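Local coordinates for pyridine nucleotide-disulfide oxidoreductase-like protein (Myceliophthora thermophila, PDB 5MQ6) that uses FAD and NADPH to insert one oxygen atom beside the carbonyl of bulky, often polycyclic ketones, giving esters or lactones, at residues A55-D63 and A115-R126; I234-G242 and V452-L460. All blocks are in the same frame, centred on the assembly; numbering follows the deposited sequence.

Contact 1: residues A55-D63 and A115-R126; sequences ALAEDPWVD and AGGFGGTWWWNR. With FAD (flavin-adenine dinucleotide), chain B.
Gly116 N and Trp123 NE1 both reach the carboxylate of Asp59. The glycine bond to OD2 is weak, and a side chain on Gly116 would collide with Val62, whose CG2 rests 3.7 Å from Gly116 CA. Thr121 N donates to FAD O2A over 2.9 Å. Trp123 NE1 lies 3.0 Å from Asp59 OD2, on the syn side, carboxylate and ring planes 84° apart. With CG opposite the backbone N (chi1 -177°) the carboxylate reaches the indole; OD1 takes a weaker share and accepts from Trp61 N in an Asx turn. The face of Trp123 receives the edge of Trp61, planes at 77°. Trp124 turns its NE1 to FAD O3B at 3.0 Å and its CZ3 to Asp59 CB; its carbonyl O receives Trp61 NE1 at 2.9 Å. Arg126 lays its guanidinium on one face of Trp61, CZ 3.9 Å from the five-membered ring centroid, and sends NE to Trp123 O. Replacing Trp61 with an alanine would probably strip the guanidinium of its aromatic platform and cost Trp124 O this donor. A carboxylate, an indole N-H to carbonyl bond and a cation-pi stack thus tie the 55-63 loop to the turn and helix gripping FAD ribose and phosphate.

Contact 2: residues I234-G242 and V452-L460; sequences IPGLETFTG and VDAANPSGL. With NDP (NADPH dihydro-nicotinamide-adenine-dinucleotide phosphate), chain C.
Ala455 CB sits at the apolar centre, facing Leu237 CD1 at 4.0 Å and also approached by Ile234 CG2. The two branches of Ile234 divide the work: CG2, anti to the backbone N, lies 3.5 Å from Ala454 C, against the backbone, whereas CG1 carries CD1 to Val452 CB at 3.9 Å. Phe240 extends this layer at the other end, its CG anti to the backbone N (chi1 176°), and meets Ser458 O and Gly459 N with the ring edge. Outside the apolar layer the backbones join. Ala455 N donates to Pro235 O over 2.8 Å, almost in line with the carbonyl bond. Gly236, third residue of a type II turn, has no CB to collide with Ala455 O, and its own carbonyl takes both Thr239 N and Thr239 OG1. That same hydroxyl oxygen lies 3.3 Å from Pro457 CD. At the polar edge Pro457 O is gripped twice by Thr241, by N at 2.9 Å and by OG1 at 3.2 Å, from opposite faces of the carbonyl plane. The 234-242 loop, which links strands 230-232 and 244-246, thereby packs against outer strand 454-456 of the three-stranded antiparallel sheet, where a classic bulge sets Asp453 and Ala454 opposite Val461, while Leu237, Phe240 and Leu460 all lean on Leu472 of strand 471-474.

In the fold
Contacts 1 and 2 illustrate a shared plan in a two-dinucleotide flavoenzyme: in each, one segment touches a cofactor and is packed by a loop distant in sequence. They follow one another along the chain, contact 1 closing before contact 2 opens; their centres are 26 Å apart and their nearest atoms about 8 Å, without touching. Contact 1 touches FAD, which Asp113, Tyr139 and Asn541 also bind. Contact 2 reaches the adenine end of NADPH through Val452, whose N donates to N1A of the NADPH, 3.1 Å away, and Thr277, Thr301 and Lys425 hold the same cofactor elsewhere. The side chain of Trp124 in contact 1 lies about 11 Å from the NADPH.

Contact 1: residues A55-D63 and A115-R126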
loop_
_atom_site.group_PDB
_atom_site.type_symbol
_atom_site.label_atom_id
_atom_site.label_comp_id
_atom_site.label_asym_id
_atom_site.label_seq_id
_atom_site.Cartn_x
_atom_site.Cartn_y
_atom_site.Cartn_z
ATOM N N ALA A 55 -16.060 7.197 -14.596
ATOM C CA ALA A 55 -15.381 8.477 -14.714
ATOM C C ALA A 55 -14.865 8.992 -13.407
ATOM O O ALA A 55 -14.015 9.894 -13.375
ATOM C CB ALA A 55 -16.299 9.497 -15.295
ATOM N N LEU A 56 -15.393 8.436 -12.320
ATOM C CA LEU A 56 -14.927 8.806 -10.974
ATOM C C LEU A 56 -13.505 8.375 -10.722
ATOM O O LEU A 56 -12.862 8.873 -9.857
ATOM C CB LEU A 56 -15.833 8.204 -9.885
ATOM C CG LEU A 56 -17.314 8.671 -9.919
ATOM C CD1 LEU A 56 -18.209 7.838 -8.985
ATOM C CD2 LEU A 56 -17.447 10.187 -9.679
ATOM N N ALA A 57 -13.025 7.432 -11.487
ATOM C CA ALA A 57 -11.683 6.994 -11.381
ATOM C C ALA A 57 -10.657 7.908 -12.089
ATOM O O ALA A 57 -9.453 7.697 -11.944
ATOM C CB ALA A 57 -11.617 5.529 -11.841
ATOM N N GLU A 58 -11.097 8.933 -12.812
ATOM C CA GLU A 58 -10.179 9.720 -13.605
ATOM C C GLU A 58 -9.402 10.645 -12.745
ATOM O O GLU A 58 -9.815 10.981 -11.649
ATOM C CB GLU A 58 -10.895 10.531 -14.732
ATOM C CG GLU A 58 -11.548 9.638 -15.816
ATOM C CD GLU A 58 -10.553 8.784 -16.651
ATOM O OE1 GLU A 58 -9.541 9.339 -17.198
ATOM O OE2 GLU A 58 -10.783 7.541 -16.793
ATOM N N ASP A 59 -8.291 11.121 -13.290
ATOM C CA ASP A 59 -7.320 11.967 -12.594
ATOM C C ASP A 59 -7.860 13.374 -12.543
ATOM O O ASP A 59 -7.935 13.982 -13.568
ATOM C CB ASP A 59 -6.046 11.967 -13.386
ATOM C CG ASP A 59 -4.917 12.746 -12.738
ATOM O OD1 ASP A 59 -5.152 13.603 -11.852
ATOM O OD2 ASP A 59 -3.743 12.466 -13.124
ATOM N N PRO A 60 -8.180 13.901 -11.339
ATOM C CA PRO A 60 -8.661 15.258 -11.264
ATOM C C PRO A 60 -7.644 16.307 -11.379
ATOM O O PRO A 60 -8.015 17.474 -11.405
ATOM C CB PRO A 60 -9.174 15.390 -9.806
ATOM C CG PRO A 60 -9.097 14.061 -9.189
ATOM C CD PRO A 60 -8.148 13.253 -10.013
ATOM N N TRP A 61 -6.374 15.967 -11.226
ATOM C CA TRP A 61 -5.391 16.971 -11.006
ATOM C C TRP A 61 -4.572 17.271 -12.248
ATOM O O TRP A 61 -3.810 18.241 -12.282
ATOM C CB TRP A 61 -4.419 16.470 -9.950
ATOM C CG TRP A 61 -5.074 15.752 -8.857
ATOM C CD1 TRP A 61 -4.922 14.421 -8.505
ATOM C CD2 TRP A 61 -6.056 16.297 -7.971
ATOM N NE1 TRP A 61 -5.731 14.132 -7.427
ATOM C CE2 TRP A 61 -6.434 15.258 -7.081
ATOM C CE3 TRP A 61 -6.620 17.579 -7.811
ATOM C CZ2 TRP A 61 -7.404 15.443 -6.075
ATOM C CZ3 TRP A 61 -7.571 17.757 -6.790
ATOM C CH2 TRP A 61 -7.948 16.694 -5.944
ATOM N N VAL A 62 -4.634 16.410 -13.235
ATOM C CA VAL A 62 -3.705 16.555 -14.404
ATOM C C VAL A 62 -3.984 17.782 -15.276
ATOM O O VAL A 62 -5.096 18.090 -15.564
ATOM C CB VAL A 62 -3.658 15.238 -15.231
ATOM C CG1 VAL A 62 -5.020 14.833 -15.780
ATOM C CG2 VAL A 62 -2.583 15.312 -16.299
ATOM N N ASP A 63 -2.949 18.511 -15.623
ATOM C CA ASP A 63 -3.032 19.593 -16.543
ATOM C C ASP A 63 -2.716 19.086 -17.975
ATOM O O ASP A 63 -1.563 19.075 -18.395
ATOM C CB ASP A 63 -2.034 20.619 -16.100
ATOM C CG ASP A 63 -2.071 21.859 -16.935
ATOM O OD1 ASP A 63 -2.819 21.902 -17.978
ATOM O OD2 ASP A 63 -1.298 22.786 -16.551
ATOM N N ALA A 115 -0.729 8.145 -13.529
ATOM C CA ALA A 115 -0.895 9.476 -12.952
ATOM C C ALA A 115 -0.452 10.567 -13.863
ATOM O O ALA A 115 0.368 10.365 -14.764
ATOM C CB ALA A 115 -0.115 9.600 -11.639
ATOM N N GLY A 116 -0.911 11.779 -13.575
ATOM C CA GLY A 116 -0.533 12.971 -14.379
ATOM C C GLY A 116 0.787 13.625 -14.026
ATOM O O GLY A 116 1.240 14.639 -14.648
ATOM N N GLY A 117 1.456 13.058 -13.036
ATOM C CA GLY A 117 2.708 13.601 -12.592
ATOM C C GLY A 117 3.324 12.666 -11.546
ATOM O O GLY A 117 2.795 11.600 -11.271
ATOM N N PHE A 118 4.439 13.101 -10.975
ATOM C CA PHE A 118 5.166 12.307 -9.988
ATOM C C PHE A 118 4.398 12.186 -8.681
ATOM O O PHE A 118 3.593 13.062 -8.335
ATOM C CB PHE A 118 6.539 12.900 -9.689
ATOM C CG PHE A 118 7.466 12.878 -10.862
ATOM C CD1 PHE A 118 8.156 11.708 -11.154
ATOM C CD2 PHE A 118 7.692 14.010 -11.645
ATOM C CE1 PHE A 118 9.032 11.618 -12.206
ATOM C CE2 PHE A 118 8.641 13.956 -12.733
ATOM C CZ PHE A 118 9.276 12.732 -12.994
ATOM N N GLY A 119 4.679 11.118 -7.951
ATOM C CA GLY A 119 4.168 11.014 -6.592
ATOM C C GLY A 119 3.380 9.761 -6.245
ATOM O O GLY A 119 3.266 9.454 -5.098
ATOM N N GLY A 120 2.836 9.054 -7.251
ATOM C CA GLY A 120 2.005 7.899 -7.024
ATOM C C GLY A 120 0.835 8.211 -6.059
ATOM O O GLY A 120 0.025 9.140 -6.297
ATOM N N THR A 121 0.752 7.428 -4.997
ATOM C CA THR A 121 -0.137 7.708 -3.886
ATOM C C THR A 121 -0.377 9.216 -3.591
ATOM O O THR A 121 -1.535 9.624 -3.415
ATOM C CB THR A 121 0.427 7.044 -2.613
ATOM O OG1 THR A 121 0.499 5.614 -2.787
ATOM C CG2 THR A 121 -0.449 7.345 -1.396
ATOM N N TRP A 122 0.725 9.965 -3.506
ATOM C CA TRP A 122 0.718 11.399 -3.156
ATOM C C TRP A 122 0.319 12.339 -4.325
ATOM O O TRP A 122 0.115 13.544 -4.104
ATOM C CB TRP A 122 2.074 11.818 -2.498
ATOM C CG TRP A 122 2.384 10.839 -1.391
ATOM C CD1 TRP A 122 3.359 9.936 -1.365
ATOM C CD2 TRP A 122 1.574 10.587 -0.235
ATOM N NE1 TRP A 122 3.242 9.113 -0.244
ATOM C CE2 TRP A 122 2.155 9.501 0.464
ATOM C CE3 TRP A 122 0.407 11.157 0.265
ATOM C CZ2 TRP A 122 1.626 8.989 1.634
ATOM C CZ3 TRP A 122 -0.103 10.667 1.461
ATOM C CH2 TRP A 122 0.501 9.576 2.127
ATOM N N TRP A 123 0.301 11.786 -5.543
ATOM C CA TRP A 123 -0.272 12.456 -6.713
ATOM C C TRP A 123 -1.800 12.289 -6.639
ATOM O O TRP A 123 -2.516 13.232 -6.757
ATOM C CB TRP A 123 0.221 11.862 -8.071
ATOM C CG TRP A 123 -0.520 12.450 -9.173
ATOM C CD1 TRP A 123 -1.709 11.999 -9.696
ATOM C CD2 TRP A 123 -0.222 13.687 -9.862
ATOM N NE1 TRP A 123 -2.159 12.900 -10.646
ATOM C CE2 TRP A 123 -1.296 13.947 -10.745
ATOM C CE3 TRP A 123 0.790 14.610 -9.770
ATOM C CZ2 TRP A 123 -1.312 15.043 -11.643
ATOM C CZ3 TRP A 123 0.789 15.720 -10.666
ATOM C CH2 TRP A 123 -0.290 15.929 -11.561
ATOM N N TRP A 124 -2.275 11.065 -6.496
ATOM C CA TRP A 124 -3.701 10.778 -6.591
ATOM C C TRP A 124 -4.555 11.261 -5.413
ATOM O O TRP A 124 -5.586 11.860 -5.595
ATOM C CB TRP A 124 -3.894 9.316 -6.772
ATOM C CG TRP A 124 -3.349 8.681 -8.014
ATOM C CD1 TRP A 124 -2.289 7.869 -8.087
ATOM C CD2 TRP A 124 -3.950 8.658 -9.333
ATOM N NE1 TRP A 124 -2.125 7.399 -9.360
ATOM C CE2 TRP A 124 -3.145 7.856 -10.137
ATOM C CE3 TRP A 124 -5.047 9.259 -9.896
ATOM C CZ2 TRP A 124 -3.395 7.661 -11.483
ATOM C CZ3 TRP A 124 -5.317 9.035 -11.250
ATOM C CH2 TRP A 124 -4.497 8.236 -12.013
ATOM N N ASN A 125 -4.068 11.033 -4.208
ATOM C CA ASN A 125 -4.793 11.291 -2.985
ATOM C C ASN A 125 -4.419 12.645 -2.537
ATOM O O ASN A 125 -3.228 12.954 -2.235
ATOM C CB ASN A 125 -4.449 10.236 -1.918
ATOM C CG ASN A 125 -4.773 8.831 -2.384
ATOM O OD1 ASN A 125 -5.899 8.432 -2.350
ATOM N ND2 ASN A 125 -3.772 8.076 -2.830
ATOM N N ARG A 126 -5.419 13.523 -2.525
ATOM C CA ARG A 126 -5.191 14.870 -1.995
ATOM C C ARG A 126 -6.412 15.335 -1.195
ATOM O O ARG A 126 -6.707 16.525 -1.132
ATOM C CB ARG A 126 -4.879 15.839 -3.163
ATOM C CG ARG A 126 -3.960 15.321 -4.271
ATOM C CD ARG A 126 -3.551 16.487 -5.140
ATOM N NE ARG A 126 -2.827 15.980 -6.303
ATOM C CZ ARG A 126 -2.120 16.724 -7.160
ATOM N NH1 ARG A 126 -2.046 18.024 -7.019
ATOM N NH2 ARG A 126 -1.506 16.150 -8.217
HETATM P PA FAD B . 2.446 4.043 -5.643
HETATM O O1A FAD B . 1.117 3.366 -5.592
HETATM O O2A FAD B . 2.736 5.265 -4.790
HETATM O O5B FAD B . 2.732 4.454 -7.169
HETATM C C5B FAD B . 2.536 3.529 -8.185
HETATM C C4B FAD B . 1.999 4.259 -9.399
HETATM O O4B FAD B . 2.020 3.317 -10.488
HETATM C C3B FAD B . 0.567 4.775 -9.292
HETATM O O3B FAD B . 0.490 6.080 -9.805
HETATM C C2B FAD B . -0.221 3.829 -10.154
HETATM O O2B FAD B . -1.362 4.429 -10.718
HETATM C C1B FAD B . 0.813 3.447 -11.191
HETATM N N9A FAD B . 0.491 2.225 -11.886
HETATM C C8A FAD B . 0.188 1.021 -11.320
HETATM N N7A FAD B . -0.087 0.164 -12.298
HETATM C C5A FAD B . 0.006 0.772 -13.492
HETATM C C6A FAD B . -0.144 0.345 -14.895
HETATM N N6A FAD B . -0.496 -0.859 -15.296
HETATM N N1A FAD B . 0.131 1.284 -15.763
HETATM C C2A FAD B . 0.469 2.550 -15.423
HETATM N N3A FAD B . 0.623 3.038 -14.214
HETATM C C4A FAD B . 0.369 2.147 -13.205
HETATM N N1 FAD B . 2.409 3.676 3.484
HETATM C C2 FAD B . 3.274 3.941 4.518
HETATM O O2 FAD B . 4.257 3.234 4.705
HETATM N N3 FAD B . 3.057 4.976 5.341
HETATM C C4 FAD B . 1.985 5.764 5.162
HETATM O O4 FAD B . 1.846 6.698 5.941
HETATM C C4X FAD B . 0.997 5.569 4.087
HETATM N N5 FAD B . -0.124 6.338 3.885
HETATM C C5X FAD B . -0.941 6.027 2.848
HETATM C C6 FAD B . -2.164 6.823 2.606
HETATM C C7 FAD B . -2.988 6.404 1.457
HETATM C C7M FAD B . -4.257 7.149 1.111
HETATM C C8 FAD B . -2.643 5.235 0.596
HETATM C C8M FAD B . -3.485 4.795 -0.601
HETATM C C9 FAD B . -1.499 4.509 0.860
HETATM C C9A FAD B . -0.646 4.860 1.945
HETATM N N10 FAD B . 0.491 4.067 2.178
HETATM C C10 FAD B . 1.335 4.428 3.233
HETATM C "C1'" FAD B . 0.884 2.949 1.290
HETATM C "C2'" FAD B . 1.572 3.624 0.031
HETATM O "O2'" FAD B . 0.955 3.118 -1.162
HETATM C "C3'" FAD B . 3.130 3.462 -0.029
HETATM O "O3'" FAD B . 3.706 4.049 1.141
HETATM C "C4'" FAD B . 3.876 4.178 -1.181
HETATM O "O4'" FAD B . 3.388 5.556 -1.497
HETATM C "C5'" FAD B . 3.866 3.290 -2.442
HETATM O "O5'" FAD B . 4.903 3.804 -3.334
HETATM P P FAD B . 4.960 3.014 -4.748
HETATM O O1P FAD B . 5.737 3.988 -5.707
HETATM O O2P FAD B . 5.429 1.589 -4.422
HETATM O O3P FAD B . 3.392 2.819 -5.211
HETATM O O HOH W 1 0.062 17.861 -14.631
#

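Contact 2: residues I234-G242 and V452-L460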
loop_
_atom_site.group_PDB
_atom_site.type_symbol
_atom_site.label_atom_id
_atom_site.label_comp_id
_atom_site.label_asym_id
_atom_site.label_seq_id
_atom_site.Cartn_x
_atom_site.Cartn_y
_atom_site.Cartn_z
ATOM N N ILE A 234 -23.020 -2.111 -3.970
ATOM C CA ILE A 234 -24.240 -1.766 -3.234
ATOM C C ILE A 234 -25.390 -1.645 -4.243
ATOM O O ILE A 234 -25.395 -0.699 -5.031
ATOM C CB ILE A 234 -24.098 -0.437 -2.480
ATOM C CG1 ILE A 234 -23.043 -0.559 -1.330
ATOM C CG2 ILE A 234 -25.479 0.044 -1.932
ATOM C CD1 ILE A 234 -22.678 0.795 -0.706
ATOM N N PRO A 235 -26.396 -2.542 -4.182
ATOM C CA PRO A 235 -27.518 -2.481 -5.152
ATOM C C PRO A 235 -28.068 -1.085 -5.344
ATOM O O PRO A 235 -28.379 -0.405 -4.361
ATOM C CB PRO A 235 -28.565 -3.378 -4.501
ATOM C CG PRO A 235 -27.727 -4.413 -3.899
ATOM C CD PRO A 235 -26.610 -3.650 -3.247
ATOM N N GLY A 236 -28.135 -0.644 -6.592
ATOM C CA GLY A 236 -28.744 0.631 -6.924
ATOM C C GLY A 236 -27.884 1.820 -6.657
ATOM O O GLY A 236 -28.376 2.953 -6.674
ATOM N N LEU A 237 -26.588 1.612 -6.424
ATOM C CA LEU A 237 -25.674 2.752 -6.140
ATOM C C LEU A 237 -25.537 3.697 -7.343
ATOM O O LEU A 237 -25.448 4.927 -7.219
ATOM C CB LEU A 237 -24.296 2.247 -5.670
ATOM C CG LEU A 237 -23.304 3.290 -5.107
ATOM C CD1 LEU A 237 -23.844 4.087 -3.898
ATOM C CD2 LEU A 237 -21.951 2.625 -4.771
ATOM N N GLU A 238 -25.504 3.094 -8.521
ATOM C CA GLU A 238 -25.510 3.818 -9.789
ATOM C C GLU A 238 -26.563 4.928 -9.839
ATOM O O GLU A 238 -26.309 5.971 -10.418
ATOM C CB GLU A 238 -25.751 2.813 -10.891
ATOM C CG GLU A 238 -26.996 1.945 -10.660
ATOM C CD GLU A 238 -26.729 0.456 -10.806
ATOM O OE1 GLU A 238 -26.102 0.093 -11.830
ATOM O OE2 GLU A 238 -27.146 -0.354 -9.922
ATOM N N THR A 239 -27.698 4.709 -9.163
ATOM C CA THR A 239 -28.923 5.555 -9.226
ATOM C C THR A 239 -28.937 6.767 -8.289
ATOM O O THR A 239 -29.723 7.710 -8.513
ATOM C CB THR A 239 -30.207 4.760 -8.861
ATOM O OG1 THR A 239 -30.322 4.644 -7.438
ATOM C CG2 THR A 239 -30.213 3.375 -9.445
ATOM N N PHE A 240 -28.139 6.743 -7.220
ATOM C CA PHE A 240 -28.041 7.926 -6.349
ATOM C C PHE A 240 -27.834 9.169 -7.209
ATOM O O PHE A 240 -26.945 9.207 -8.042
ATOM C CB PHE A 240 -26.891 7.801 -5.330
ATOM C CG PHE A 240 -26.717 9.025 -4.496
ATOM C CD1 PHE A 240 -27.633 9.313 -3.469
ATOM C CD2 PHE A 240 -25.674 9.937 -4.733
ATOM C CE1 PHE A 240 -27.501 10.480 -2.704
ATOM C CE2 PHE A 240 -25.528 11.103 -3.952
ATOM C CZ PHE A 240 -26.453 11.377 -2.936
ATOM N N THR A 241 -28.632 10.200 -7.022
ATOM C CA THR A 241 -28.586 11.315 -7.967
ATOM C C THR A 241 -27.713 12.488 -7.546
ATOM O O THR A 241 -27.455 13.362 -8.332
ATOM C CB THR A 241 -30.004 11.815 -8.277
ATOM O OG1 THR A 241 -30.479 12.606 -7.184
ATOM C CG2 THR A 241 -30.916 10.666 -8.475
ATOM N N GLY A 242 -27.273 12.546 -6.308
ATOM C CA GLY A 242 -26.362 13.634 -5.884
ATOM C C GLY A 242 -24.900 13.372 -6.307
ATOM O O GLY A 242 -24.569 12.270 -6.754
ATOM N N VAL A 452 -23.707 -1.363 3.990
ATOM C CA VAL A 452 -24.872 -0.675 3.460
ATOM C C VAL A 452 -25.735 -1.591 2.549
ATOM O O VAL A 452 -25.233 -2.338 1.729
ATOM C CB VAL A 452 -24.467 0.622 2.752
ATOM C CG1 VAL A 452 -25.665 1.314 2.101
ATOM C CG2 VAL A 452 -23.829 1.559 3.733
ATOM N N ASP A 453 -27.050 -1.523 2.723
ATOM C CA ASP A 453 -27.971 -2.477 2.115
ATOM C C ASP A 453 -28.208 -2.233 0.641
ATOM O O ASP A 453 -28.207 -3.155 -0.190
ATOM C CB ASP A 453 -29.306 -2.407 2.859
ATOM C CG ASP A 453 -29.305 -3.217 4.161
ATOM O OD1 ASP A 453 -28.535 -4.233 4.223
ATOM O OD2 ASP A 453 -30.106 -2.849 5.095
ATOM N N ALA A 454 -28.463 -0.977 0.332
ATOM C CA ALA A 454 -28.869 -0.599 -0.985
ATOM C C ALA A 454 -28.728 0.898 -1.065
ATOM O O ALA A 454 -28.496 1.569 -0.039
ATOM C CB ALA A 454 -30.330 -1.025 -1.211
ATOM N N ALA A 455 -28.841 1.420 -2.277
ATOM C CA ALA A 455 -28.983 2.853 -2.477
ATOM C C ALA A 455 -30.164 3.133 -3.339
ATOM O O ALA A 455 -30.672 2.230 -4.011
ATOM C CB ALA A 455 -27.758 3.436 -3.152
ATOM N N ASN A 456 -30.555 4.386 -3.337
ATOM C CA ASN A 456 -31.566 4.868 -4.235
ATOM C C ASN A 456 -31.312 6.338 -4.549
ATOM O O ASN A 456 -30.376 6.957 -4.029
ATOM C CB ASN A 456 -32.976 4.559 -3.737
ATOM C CG ASN A 456 -33.289 5.121 -2.374
ATOM O OD1 ASN A 456 -33.126 6.309 -2.086
ATOM N ND2 ASN A 456 -33.823 4.267 -1.542
ATOM N N PRO A 457 -32.140 6.924 -5.392
ATOM C CA PRO A 457 -31.892 8.275 -5.840
ATOM C C PRO A 457 -31.623 9.319 -4.820
ATOM O O PRO A 457 -30.859 10.199 -5.119
ATOM C CB PRO A 457 -33.151 8.594 -6.624
ATOM C CG PRO A 457 -33.397 7.310 -7.303
ATOM C CD PRO A 457 -33.044 6.237 -6.320
ATOM N N SER A 458 -32.253 9.256 -3.664
ATOM C CA SER A 458 -32.032 10.278 -2.653
ATOM C C SER A 458 -31.023 9.854 -1.588
ATOM O O SER A 458 -30.501 10.699 -0.880
ATOM C CB SER A 458 -33.366 10.716 -2.014
ATOM O OG SER A 458 -33.893 9.770 -1.080
ATOM N N GLY A 459 -30.752 8.564 -1.464
ATOM C CA GLY A 459 -29.736 8.148 -0.509
ATOM C C GLY A 459 -29.452 6.678 -0.341
ATOM O O GLY A 459 -29.477 5.949 -1.298
ATOM N N LEU A 460 -29.181 6.261 0.902
ATOM C CA LEU A 460 -28.872 4.858 1.238
ATOM C C LEU A 460 -29.932 4.248 2.152
ATOM O O LEU A 460 -30.609 4.949 2.891
ATOM C CB LEU A 460 -27.501 4.763 1.951
ATOM C CG LEU A 460 -26.151 5.030 1.274
ATOM C CD1 LEU A 460 -26.110 4.399 -0.104
ATOM C CD2 LEU A 460 -25.830 6.499 1.172
HETATM P PA NDP C . -9.938 0.690 3.605
HETATM O O1A NDP C . -10.081 -0.489 2.581
HETATM O O2A NDP C . -8.970 0.659 4.762
HETATM O O5B NDP C . -11.424 1.046 4.099
HETATM C C5B NDP C . -12.569 0.898 3.284
HETATM C C4B NDP C . -13.720 1.067 4.255
HETATM O O4B NDP C . -14.983 0.908 3.556
HETATM C C3B NDP C . -13.660 0.030 5.381
HETATM O O3B NDP C . -13.839 0.697 6.644
HETATM C C2B NDP C . -14.783 -0.897 4.970
HETATM O O2B NDP C . -15.353 -1.673 6.063
HETATM C C1B NDP C . -15.770 0.051 4.325
HETATM N N9A NDP C . -16.735 -0.682 3.504
HETATM C C8A NDP C . -16.490 -1.589 2.503
HETATM N N7A NDP C . -17.640 -2.081 2.005
HETATM C C5A NDP C . -18.608 -1.462 2.728
HETATM C C6A NDP C . -20.062 -1.541 2.747
HETATM N N6A NDP C . -20.649 -2.367 1.890
HETATM N N1A NDP C . -20.724 -0.763 3.630
HETATM C C2A NDP C . -20.108 0.080 4.519
HETATM N N3A NDP C . -18.772 0.209 4.591
HETATM C C4A NDP C . -18.019 -0.547 3.717
HETATM O O3 NDP C . -9.560 2.032 2.831
HETATM P PN NDP C . -8.856 3.427 3.343
HETATM O O1N NDP C . -8.837 4.340 2.076
HETATM O O2N NDP C . -9.545 3.983 4.570
HETATM O O5D NDP C . -7.347 3.011 3.757
HETATM C C5D NDP C . -6.553 2.251 2.784
HETATM C C4D NDP C . -5.082 2.241 3.159
HETATM O O4D NDP C . -4.500 3.552 2.979
HETATM C C3D NDP C . -4.929 2.046 4.669
HETATM O O3D NDP C . -5.310 0.726 5.211
HETATM C C2D NDP C . -3.518 2.620 4.920
HETATM O O2D NDP C . -2.479 1.678 4.496
HETATM C C1D NDP C . -3.598 3.907 4.101
HETATM P P2B NDP C . -14.734 -3.135 6.398
HETATM O O1X NDP C . -14.595 -3.818 5.031
HETATM O O2X NDP C . -15.754 -3.902 7.213
HETATM O O3X NDP C . -13.470 -2.901 7.237
#